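Local coordinates for Alr1585 protein (Nostoc sp., PDB 5C2I) that probably uses its haem to reduce hydrogen peroxide and oxidise dyes and other substrates, as a dye-decolorizing (DyP-type) peroxidase that forms tetramers, at residues D78-F81 and K82-K86; F96-R100 and H101-Y105; N395-N398 and F399-R403. The protein carries 1 engineered substitution. All coordinates share one frame; numbering follows the deposited sequence.

Contact 1: D78-F81 and K82-K86; sequences DEAF and KYRQK
Asp78 O takes the N-H of Lys82 at 2.9 Å, one of four successive i to i+4 backbone bonds that join 78-81 to 82-86. The carboxylate of Asp78 is held by a salt bridge one turn back, to Lys74. Glu79 O receives Tyr83 N, while the Glu79 side chain turns off to a salt bridge with Arg40. At Ala80 the backbone and a side chain meet the same partner. Ala80 O accepts from Arg84 N, and it also lies 3.6 Å above one face of the Arg84 guanidinium, offset toward the rim. NH1 of Arg84 comes 3.6 Å from Ala80 CB. The bend at chi3 (-71°) folds the arginine back over this turn, and Arg84 NH2 lies 3.6 Å from Phe81 CA. Phe81 O accepts from Gln85 N. The Phe81 ring stands almost perpendicular to the Arg84 guanidinium, their planes 84° apart. Phe81 CE2 is 3.9 Å from NE2 of Gln85, with ring and amide planes inclined at 56°. The contacts run from i to i+3 and i+4 on the last turns of helix 73-86, at the protein surface. The helix runs out here, ahead of strand 93-98, an outermost strand of its sheet within this chain.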
loop_
_atom_site.group_PDB
_atom_site.type_symbol
_atom_site.label_atom_id
_atom_site.label_comp_id
_atom_site.label_asym_id
_atom_site.label_seq_id
_atom_site.Cartn_x
_atom_site.Cartn_y
_atom_site.Cartn_z
ATOM N N ASP A 78 -4.649 -15.710 26.292
ATOM C CA ASP A 78 -5.718 -16.477 25.612
ATOM C C ASP A 78 -6.168 -15.769 24.336
ATOM O O ASP A 78 -6.397 -16.421 23.322
ATOM C CB ASP A 78 -6.919 -16.704 26.526
ATOM C CG ASP A 78 -6.610 -17.677 27.689
ATOM O OD1 ASP A 78 -5.502 -18.268 27.718
ATOM O OD2 ASP A 78 -7.466 -17.860 28.582
ATOM N N GLU A 79 -6.240 -14.437 24.364
ATOM C CA GLU A 79 -6.628 -13.649 23.194
ATOM C C GLU A 79 -5.555 -13.763 22.105
ATOM O O GLU A 79 -5.894 -13.846 20.914
ATOM C CB GLU A 79 -6.812 -12.145 23.572
ATOM C CG GLU A 79 -8.108 -11.835 24.333
ATOM C CD GLU A 79 -8.114 -10.432 24.934
ATOM O OE1 GLU A 79 -7.057 -9.801 25.062
ATOM O OE2 GLU A 79 -9.174 -9.961 25.308
ATOM N N ALA A 80 -4.278 -13.735 22.493
ATOM C CA ALA A 80 -3.195 -13.903 21.520
ATOM C C ALA A 80 -3.223 -15.323 20.929
ATOM O O ALA A 80 -3.061 -15.508 19.723
ATOM C CB ALA A 80 -1.844 -13.603 22.147
ATOM N N PHE A 81 -3.499 -16.316 21.777
ATOM C CA PHE A 81 -3.546 -17.730 21.337
ATOM C C PHE A 81 -4.671 -17.929 20.328
ATOM O O PHE A 81 -4.468 -18.548 19.274
ATOM C CB PHE A 81 -3.713 -18.664 22.548
ATOM C CG PHE A 81 -3.746 -20.141 22.208
ATOM C CD1 PHE A 81 -2.562 -20.878 22.134
ATOM C CD2 PHE A 81 -4.950 -20.804 22.023
ATOM C CE1 PHE A 81 -2.595 -22.254 21.856
ATOM C CE2 PHE A 81 -4.986 -22.187 21.734
ATOM C CZ PHE A 81 -3.799 -22.897 21.660
ATOM N N LYS A 82 -5.862 -17.422 20.658
ATOM C CA LYS A 82 -7.036 -17.568 19.782
ATOM C C LYS A 82 -6.818 -16.823 18.461
ATOM O O LYS A 82 -7.225 -17.309 17.408
ATOM C CB LYS A 82 -8.324 -17.076 20.478
ATOM C CG LYS A 82 -9.223 -18.186 20.992
ATOM C CD LYS A 82 -10.588 -17.647 21.412
ATOM C CE LYS A 82 -11.390 -18.684 22.190
ATOM N NZ LYS A 82 -10.853 -18.868 23.572
ATOM N N TYR A 83 -6.184 -15.652 18.521
ATOM C CA TYR A 83 -5.855 -14.910 17.309
ATOM C C TYR A 83 -4.905 -15.703 16.378
ATOM O O TYR A 83 -5.198 -15.844 15.182
ATOM C CB TYR A 83 -5.276 -13.529 17.600
ATOM C CG TYR A 83 -4.847 -12.839 16.324
ATOM C CD1 TYR A 83 -5.788 -12.276 15.455
ATOM C CD2 TYR A 83 -3.503 -12.811 15.950
ATOM C CE1 TYR A 83 -5.400 -11.687 14.263
ATOM C CE2 TYR A 83 -3.109 -12.219 14.764
ATOM C CZ TYR A 83 -4.058 -11.663 13.934
ATOM O OH TYR A 83 -3.652 -11.074 12.766
ATOM N N ARG A 84 -3.814 -16.252 16.917
ATOM C CA ARG A 84 -2.881 -17.059 16.096
ATOM C C ARG A 84 -3.525 -18.324 15.540
ATOM O O ARG A 84 -3.313 -18.673 14.391
ATOM C CB ARG A 84 -1.661 -17.521 16.891
ATOM C CG ARG A 84 -0.607 -16.508 17.258
ATOM C CD ARG A 84 0.600 -17.225 17.876
ATOM N NE ARG A 84 0.316 -17.764 19.212
ATOM C CZ ARG A 84 0.265 -17.040 20.343
ATOM N NH1 ARG A 84 0.455 -15.721 20.334
ATOM N NH2 ARG A 84 0.022 -17.642 21.489
ATOM N N GLN A 85 -4.309 -19.006 16.360
ATOM C CA GLN A 85 -4.837 -20.318 16.015
ATOM C C GLN A 85 -6.052 -20.232 15.069
ATOM O O GLN A 85 -6.204 -21.074 14.182
ATOM C CB GLN A 85 -5.232 -21.063 17.293
ATOM C CG GLN A 85 -5.524 -22.542 17.096
ATOM C CD GLN A 85 -6.394 -23.113 18.200
ATOM O OE1 GLN A 85 -7.361 -22.486 18.621
ATOM N NE2 GLN A 85 -6.052 -24.304 18.674
ATOM N N LYS A 86 -6.913 -19.231 15.264
ATOM C CA LYS A 86 -8.189 -19.142 14.540
ATOM C C LYS A 86 -8.495 -17.788 13.876
ATOM O O LYS A 86 -9.581 -17.617 13.321
ATOM C CB LYS A 86 -9.325 -19.489 15.508
ATOM C CG LYS A 86 -9.059 -20.735 16.344
ATOM C CD LYS A 86 -10.372 -21.379 16.762
ATOM C CE LYS A 86 -11.299 -20.376 17.433
ATOM N NZ LYS A 86 -11.818 -20.820 18.752
#

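Contact 2: F96-R100 and H101-Y105; sequences FFLSR and HGYEY
A serine N-cap starts helix 100-105 directly after strand 93-98, in the DyP dimeric alpha+beta barrel domain. Ser99 OG accepts from Gly102 N at 3.0 Å, the capping bond. The torsion chi1 of 70° sets OG between the backbone N and the carbonyl carbon, from where it faces the first turn. The same hydroxyl is hydrogen-bonded to Ile148 O, which ties the cap to the chain just before strand 150-156. Ser99 O takes the N-H of Tyr103, and Arg100 O that of Glu104. Before the cap, Leu98 packs against Tyr103. Leu98 CD1 makes a CH-pi contact over one face, 4.1 Å from the centroid of the Tyr103 ring and toward the rim. Leu98 CB is 3.6 Å from Tyr103 CE2, while Ser99 O lies near the ring plane at the edge. Phe457 of strand 448-458 also touches this tyrosine.

Arg100 bends at chi2 and chi3, which turns its guanidinium forward along the helix toward Glu104 and beside His101. Arg100 NH1 forms a salt bridge with Glu104 OE1 at 2.8 Å. The same Arg100 NH1 lies 3.2 Å above one face of the His101 ring, offset toward the rim, and the guanidinium and ring planes are 37° apart. Arg100 NE donates to Arg120 O. With alanine in place of Arg100, the Glu104 carboxylate is likely to lose its charged mate and Arg120 O its NE donor. The salt bridge has unequal geometry at its ends: Glu104 OE1 lies near the guanidinium plane, but Arg100 NH1 meets that oxygen from above the carboxylate plane, 41° out of it.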
loop_
_atom_site.group_PDB
_atom_site.type_symbol
_atom_site.label_atom_id
_atom_site.label_comp_id
_atom_site.label_asym_id
_atom_site.label_seq_id
_atom_site.Cartn_x
_atom_site.Cartn_y
_atom_site.Cartn_z
ATOM N N PHE A 96 -6.086 -0.546 34.348
ATOM C CA PHE A 96 -6.486 0.530 35.255
ATOM C C PHE A 96 -5.403 0.719 36.318
ATOM O O PHE A 96 -4.993 -0.257 36.976
ATOM C CB PHE A 96 -7.818 0.198 35.914
ATOM C CG PHE A 96 -8.341 1.278 36.833
ATOM C CD1 PHE A 96 -8.988 2.373 36.319
ATOM C CD2 PHE A 96 -8.153 1.201 38.206
ATOM C CE1 PHE A 96 -9.410 3.403 37.150
ATOM C CE2 PHE A 96 -8.615 2.196 39.050
ATOM C CZ PHE A 96 -9.254 3.294 38.514
ATOM N N PHE A 97 -4.966 1.958 36.496
ATOM C CA PHE A 97 -3.915 2.297 37.470
ATOM C C PHE A 97 -4.375 3.355 38.463
ATOM O O PHE A 97 -5.136 4.267 38.093
ATOM C CB PHE A 97 -2.678 2.812 36.750
ATOM C CG PHE A 97 -2.209 1.969 35.578
ATOM C CD1 PHE A 97 -1.386 0.898 35.758
ATOM C CD2 PHE A 97 -2.585 2.296 34.271
ATOM C CE1 PHE A 97 -0.969 0.138 34.667
ATOM C CE2 PHE A 97 -2.140 1.585 33.191
ATOM C CZ PHE A 97 -1.332 0.485 33.378
ATOM N N LEU A 98 -3.900 3.256 39.699
ATOM C CA LEU A 98 -4.156 4.253 40.748
ATOM C C LEU A 98 -2.880 4.928 41.184
ATOM O O LEU A 98 -1.853 4.272 41.361
ATOM C CB LEU A 98 -4.826 3.613 41.984
ATOM C CG LEU A 98 -6.276 3.168 41.773
ATOM C CD1 LEU A 98 -6.705 2.225 42.878
ATOM C CD2 LEU A 98 -7.202 4.365 41.687
ATOM N N SER A 99 -2.951 6.246 41.386
ATOM C CA SER A 99 -1.884 6.982 42.068
ATOM C C SER A 99 -2.063 6.885 43.577
ATOM O O SER A 99 -3.132 6.472 44.061
ATOM C CB SER A 99 -1.906 8.466 41.661
ATOM O OG SER A 99 -3.039 9.136 42.209
ATOM N N ARG A 100 -1.048 7.309 44.332
ATOM C CA ARG A 100 -1.235 7.427 45.773
ATOM C C ARG A 100 -2.415 8.335 46.113
ATOM O O ARG A 100 -3.234 8.024 47.011
ATOM C CB ARG A 100 0.035 7.883 46.490
ATOM C CG ARG A 100 -0.161 8.001 48.030
ATOM C CD ARG A 100 -0.533 9.417 48.472
ATOM N NE ARG A 100 0.578 10.363 48.237
ATOM C CZ ARG A 100 0.559 11.678 48.447
ATOM N NH1 ARG A 100 -0.489 12.292 48.972
ATOM N NH2 ARG A 100 1.667 12.386 48.217
ATOM N N HIS A 101 -2.535 9.475 45.420
ATOM C CA HIS A 101 -3.661 10.385 45.672
ATOM C C HIS A 101 -4.988 9.673 45.417
ATOM O O HIS A 101 -5.998 9.928 46.084
ATOM C CB HIS A 101 -3.552 11.700 44.867
ATOM C CG HIS A 101 -2.662 12.736 45.493
ATOM N ND1 HIS A 101 -1.410 13.034 44.995
ATOM C CD2 HIS A 101 -2.825 13.537 46.570
ATOM C CE1 HIS A 101 -0.852 13.989 45.713
ATOM N NE2 HIS A 101 -1.686 14.309 46.678
ATOM N N GLY A 102 -5.006 8.815 44.420
ATOM C CA GLY A 102 -6.201 8.041 44.099
ATOM C C GLY A 102 -6.611 7.105 45.217
ATOM O O GLY A 102 -7.778 6.970 45.520
ATOM N N TYR A 103 -5.641 6.432 45.807
ATOM C CA TYR A 103 -5.890 5.599 46.985
ATOM C C TYR A 103 -6.459 6.411 48.128
ATOM O O TYR A 103 -7.396 5.974 48.800
ATOM C CB TYR A 103 -4.608 4.883 47.436
ATOM C CG TYR A 103 -4.364 3.534 46.739
ATOM C CD1 TYR A 103 -4.906 2.349 47.260
ATOM C CD2 TYR A 103 -3.568 3.445 45.598
ATOM C CE1 TYR A 103 -4.648 1.113 46.647
ATOM C CE2 TYR A 103 -3.341 2.227 44.959
ATOM C CZ TYR A 103 -3.889 1.065 45.498
ATOM O OH TYR A 103 -3.668 -0.130 44.847
ATOM N N GLU A 104 -5.936 7.612 48.325
ATOM C CA GLU A 104 -6.452 8.481 49.391
ATOM C C GLU A 104 -7.893 8.886 49.113
ATOM O O GLU A 104 -8.712 8.877 50.027
ATOM C CB GLU A 104 -5.557 9.689 49.593
ATOM C CG GLU A 104 -4.219 9.335 50.199
ATOM C CD GLU A 104 -3.387 10.605 50.400
ATOM O OE1 GLU A 104 -3.103 11.344 49.450
ATOM O OE2 GLU A 104 -3.041 10.913 51.523
ATOM N N TYR A 105 -8.176 9.264 47.862
ATOM C CA TYR A 105 -9.541 9.604 47.449
ATOM C C TYR A 105 -10.509 8.448 47.773
ATOM O O TYR A 105 -11.608 8.685 48.264
ATOM C CB TYR A 105 -9.610 9.927 45.942
ATOM C CG TYR A 105 -11.035 10.139 45.528
ATOM C CD1 TYR A 105 -11.827 9.061 45.165
ATOM C CD2 TYR A 105 -11.605 11.395 45.559
ATOM C CE1 TYR A 105 -13.168 9.248 44.844
ATOM C CE2 TYR A 105 -12.930 11.599 45.223
ATOM C CZ TYR A 105 -13.709 10.518 44.867
ATOM O OH TYR A 105 -15.058 10.715 44.549
#

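Contact 3: N395-N398 and F399-R403; sequences NQFN and FMQSR. With HEM (protoporphyrin IX containing Fe), chain E; EDO (1,2-ethanediol), chain G.
Phe397 and Gln401 lie side by side and point the same way, one turn apart on helix 397-405. Gln401 CB sits over one face of the Phe397 ring, 4.1 Å from CZ, and the ring and amide planes are 55° apart. Both reach the haem. Phe397 CE1 is 3.5 Å from HEM CBC, and Gln401 OE1 is 3.7 Å from HEM CMC. The bend at chi2 (79°) turns the Gln401 amide so that OE1 meets the haem, while NE2 donates to Asn406 OD1 and Ile421 O. Met400 adds its sulfur, SD lying 3.6 Å from HEM CAC. The Asn395 and Phe399 side chains also lie side by side, amide and ring planes 60° apart, with Asn395 OD1 4.2 Å from Phe399 CD2. The aliphatic CG of Arg403 lies over the centre of the Phe399 ring. In the backbone, Asn398 O is gripped twice. Ser402 N and Ser402 OG, the latter at 2.7 Å, come from opposite faces of its carbonyl plane. The backbone O of Gln396, the N-cap residue, accepts from Met400 N at 2.9 Å. Phe397, Met400 and Gln401 belong to the haem pocket and line it from helix 397-405, against vinyl and methyl groups of the porphyrin.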
loop_
_atom_site.group_PDB
_atom_site.type_symbol
_atom_site.label_atom_id
_atom_site.label_comp_id
_atom_site.label_asym_id
_atom_site.label_seq_id
_atom_site.Cartn_x
_atom_site.Cartn_y
_atom_site.Cartn_z
ATOM N N ASN A 395 14.684 1.760 43.240
ATOM C CA ASN A 395 15.776 0.917 42.793
ATOM C C ASN A 395 15.824 0.653 41.276
ATOM O O ASN A 395 16.837 0.183 40.751
ATOM C CB ASN A 395 15.706 -0.421 43.497
ATOM C CG ASN A 395 17.008 -1.195 43.339
ATOM O OD1 ASN A 395 18.046 -0.721 43.726
ATOM N ND2 ASN A 395 16.940 -2.374 42.740
ATOM N N GLN A 396 14.760 1.003 40.557
ATOM C CA GLN A 396 14.674 0.726 39.114
ATOM C C GLN A 396 14.609 2.039 38.322
ATOM O O GLN A 396 15.641 2.670 38.188
ATOM C CB GLN A 396 13.580 -0.335 38.821
ATOM C CG GLN A 396 14.022 -1.649 39.478
ATOM C CD GLN A 396 12.987 -2.765 39.505
ATOM O OE1 GLN A 396 12.249 -2.930 40.481
ATOM N NE2 GLN A 396 12.915 -3.521 38.425
ATOM N N PHE A 397 13.456 2.502 37.849
ATOM C CA PHE A 397 13.461 3.735 37.066
ATOM C C PHE A 397 14.242 4.896 37.731
ATOM O O PHE A 397 15.043 5.557 37.061
ATOM C CB PHE A 397 12.073 4.235 36.681
ATOM C CG PHE A 397 12.103 5.595 36.095
ATOM C CD1 PHE A 397 12.435 5.776 34.758
ATOM C CD2 PHE A 397 11.892 6.717 36.878
ATOM C CE1 PHE A 397 12.562 7.075 34.238
ATOM C CE2 PHE A 397 12.003 7.981 36.357
ATOM C CZ PHE A 397 12.338 8.160 35.029
ATOM N N ASN A 398 13.919 5.241 38.981
ATOM C CA ASN A 398 14.558 6.415 39.582
ATOM C C ASN A 398 16.073 6.251 39.658
ATOM O O ASN A 398 16.827 7.229 39.487
ATOM C CB ASN A 398 14.010 6.736 40.976
ATOM C CG ASN A 398 12.710 7.526 40.946
ATOM O OD1 ASN A 398 12.018 7.592 39.935
ATOM N ND2 ASN A 398 12.369 8.107 42.077
ATOM N N PHE A 399 16.499 5.035 39.983
ATOM C CA PHE A 399 17.920 4.677 40.057
ATOM C C PHE A 399 18.596 4.846 38.697
ATOM O O PHE A 399 19.631 5.479 38.601
ATOM C CB PHE A 399 18.056 3.249 40.568
ATOM C CG PHE A 399 19.429 2.886 41.033
ATOM C CD1 PHE A 399 20.413 2.502 40.117
ATOM C CD2 PHE A 399 19.734 2.858 42.395
ATOM C CE1 PHE A 399 21.686 2.152 40.555
ATOM C CE2 PHE A 399 20.994 2.477 42.829
ATOM C CZ PHE A 399 21.992 2.165 41.905
ATOM N N MET A 400 17.953 4.326 37.649
ATOM C CA MET A 400 18.491 4.355 36.325
ATOM C C MET A 400 18.680 5.814 35.858
ATOM O O MET A 400 19.751 6.171 35.339
ATOM C CB MET A 400 17.599 3.575 35.390
ATOM C CG MET A 400 18.113 3.381 34.000
ATOM S SD MET A 400 17.023 2.308 33.046
ATOM C CE MET A 400 17.449 0.732 33.761
ATOM N N GLN A 401 17.651 6.642 36.047
ATOM C CA GLN A 401 17.737 8.056 35.641
ATOM C C GLN A 401 18.758 8.812 36.497
ATOM O O GLN A 401 19.638 9.518 35.960
ATOM C CB GLN A 401 16.375 8.728 35.743
ATOM C CG GLN A 401 16.341 10.170 35.240
ATOM C CD GLN A 401 16.284 10.275 33.735
ATOM O OE1 GLN A 401 15.436 9.656 33.075
ATOM N NE2 GLN A 401 17.192 11.038 33.172
ATOM N N SER A 402 18.617 8.706 37.813
ATOM C CA SER A 402 19.343 9.584 38.713
ATOM C C SER A 402 20.785 9.167 38.984
ATOM O O SER A 402 21.643 10.029 39.191
ATOM C CB SER A 402 18.560 9.786 40.027
ATOM O OG SER A 402 18.629 8.633 40.859
ATOM N N ARG A 403 21.049 7.864 38.996
ATOM C CA ARG A 403 22.374 7.352 39.352
ATOM C C ARG A 403 23.193 6.943 38.148
ATOM O O ARG A 403 24.429 6.875 38.217
ATOM C CB ARG A 403 22.234 6.163 40.321
ATOM C CG ARG A 403 21.386 6.469 41.570
ATOM C CD ARG A 403 22.197 7.076 42.687
ATOM N NE ARG A 403 23.291 6.199 43.158
ATOM C CZ ARG A 403 23.258 5.410 44.241
ATOM N NH1 ARG A 403 22.177 5.346 45.015
ATOM N NH2 ARG A 403 24.329 4.664 44.547
HETATM C CHA HEM E . 17.011 1.462 25.145
HETATM C CHB HEM E . 15.503 5.505 22.992
HETATM C CHC HEM E . 14.118 7.251 27.288
HETATM C CHD HEM E . 15.867 3.306 29.420
HETATM C C1A HEM E . 16.740 2.421 24.183
HETATM C C2A HEM E . 17.050 2.301 22.796
HETATM C C3A HEM E . 16.625 3.435 22.197
HETATM C C4A HEM E . 16.036 4.237 23.201
HETATM C CMA HEM E . 16.689 3.789 20.736
HETATM C CAA HEM E . 17.729 1.121 22.087
HETATM C CBA HEM E . 16.839 -0.017 21.584
HETATM C CGA HEM E . 16.127 -0.635 22.756
HETATM O O1A HEM E . 16.670 -1.521 23.479
HETATM O O2A HEM E . 14.984 -0.250 23.010
HETATM C C1B HEM E . 14.954 6.301 23.996
HETATM C C2B HEM E . 14.334 7.578 23.762
HETATM C C3B HEM E . 13.915 8.043 24.930
HETATM C C4B HEM E . 14.346 7.054 25.921
HETATM C CMB HEM E . 14.173 8.213 22.426
HETATM C CAB HEM E . 13.154 9.265 25.288
HETATM C CBB HEM E . 12.350 9.926 24.436
HETATM C C1C HEM E . 14.522 6.342 28.279
HETATM C C2C HEM E . 14.464 6.546 29.642
HETATM C C3C HEM E . 14.986 5.430 30.242
HETATM C C4C HEM E . 15.335 4.542 29.218
HETATM C CMC HEM E . 13.887 7.723 30.373
HETATM C CAC HEM E . 15.205 5.147 31.660
HETATM C CBC HEM E . 15.450 5.991 32.632
HETATM C C1D HEM E . 16.203 2.458 28.366
HETATM C C2D HEM E . 16.692 1.106 28.617
HETATM C C3D HEM E . 17.055 0.606 27.444
HETATM C C4D HEM E . 16.725 1.667 26.468
HETATM C CMD HEM E . 16.809 0.385 29.949
HETATM C CAD HEM E . 17.582 -0.778 27.194
HETATM C CBD HEM E . 19.100 -0.894 27.375
HETATM C CGD HEM E . 19.523 -2.309 27.149
HETATM O O1D HEM E . 20.395 -2.490 26.303
HETATM O O2D HEM E . 19.024 -3.293 27.796
HETATM N NA HEM E . 16.190 3.643 24.431
HETATM N NB HEM E . 14.997 6.089 25.273
HETATM N NC HEM E . 15.145 5.158 28.013
HETATM N ND HEM E . 16.309 2.789 27.077
HETATM FE FE HEM E . 15.702 4.401 26.210
HETATM C C1 EDO G . 13.937 -4.827 42.999
HETATM O O1 EDO G . 14.058 -3.469 42.560
HETATM C C2 EDO G . 14.921 -5.816 42.371
HETATM O O2 EDO G . 14.967 -5.842 40.946
HETATM O O HOH W 1 13.489 3.654 26.115
#

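Following the chain, the three contacts come in series, and none nests in or crosses another. Each is local, so none closes a long loop. Contact 1 belongs to the end of helix 73-86, and the chain then leads through a short loop into strand 93-98. Contact 2 marks the passage from that strand into helix 100-105. These two share the DyP dimeric alpha+beta barrel domain, yet their centres are about 33 Å apart. Contact 3 lies in the C-terminal DyP-type peroxidase region, on helix 397-405 after strand 383-390, beside the haem. Contacts 1 and 3 fall on opposite sides of the chain's centre. Strand 448-458 touches contact 2, so the C-terminal part also meets the N-terminal sheet there.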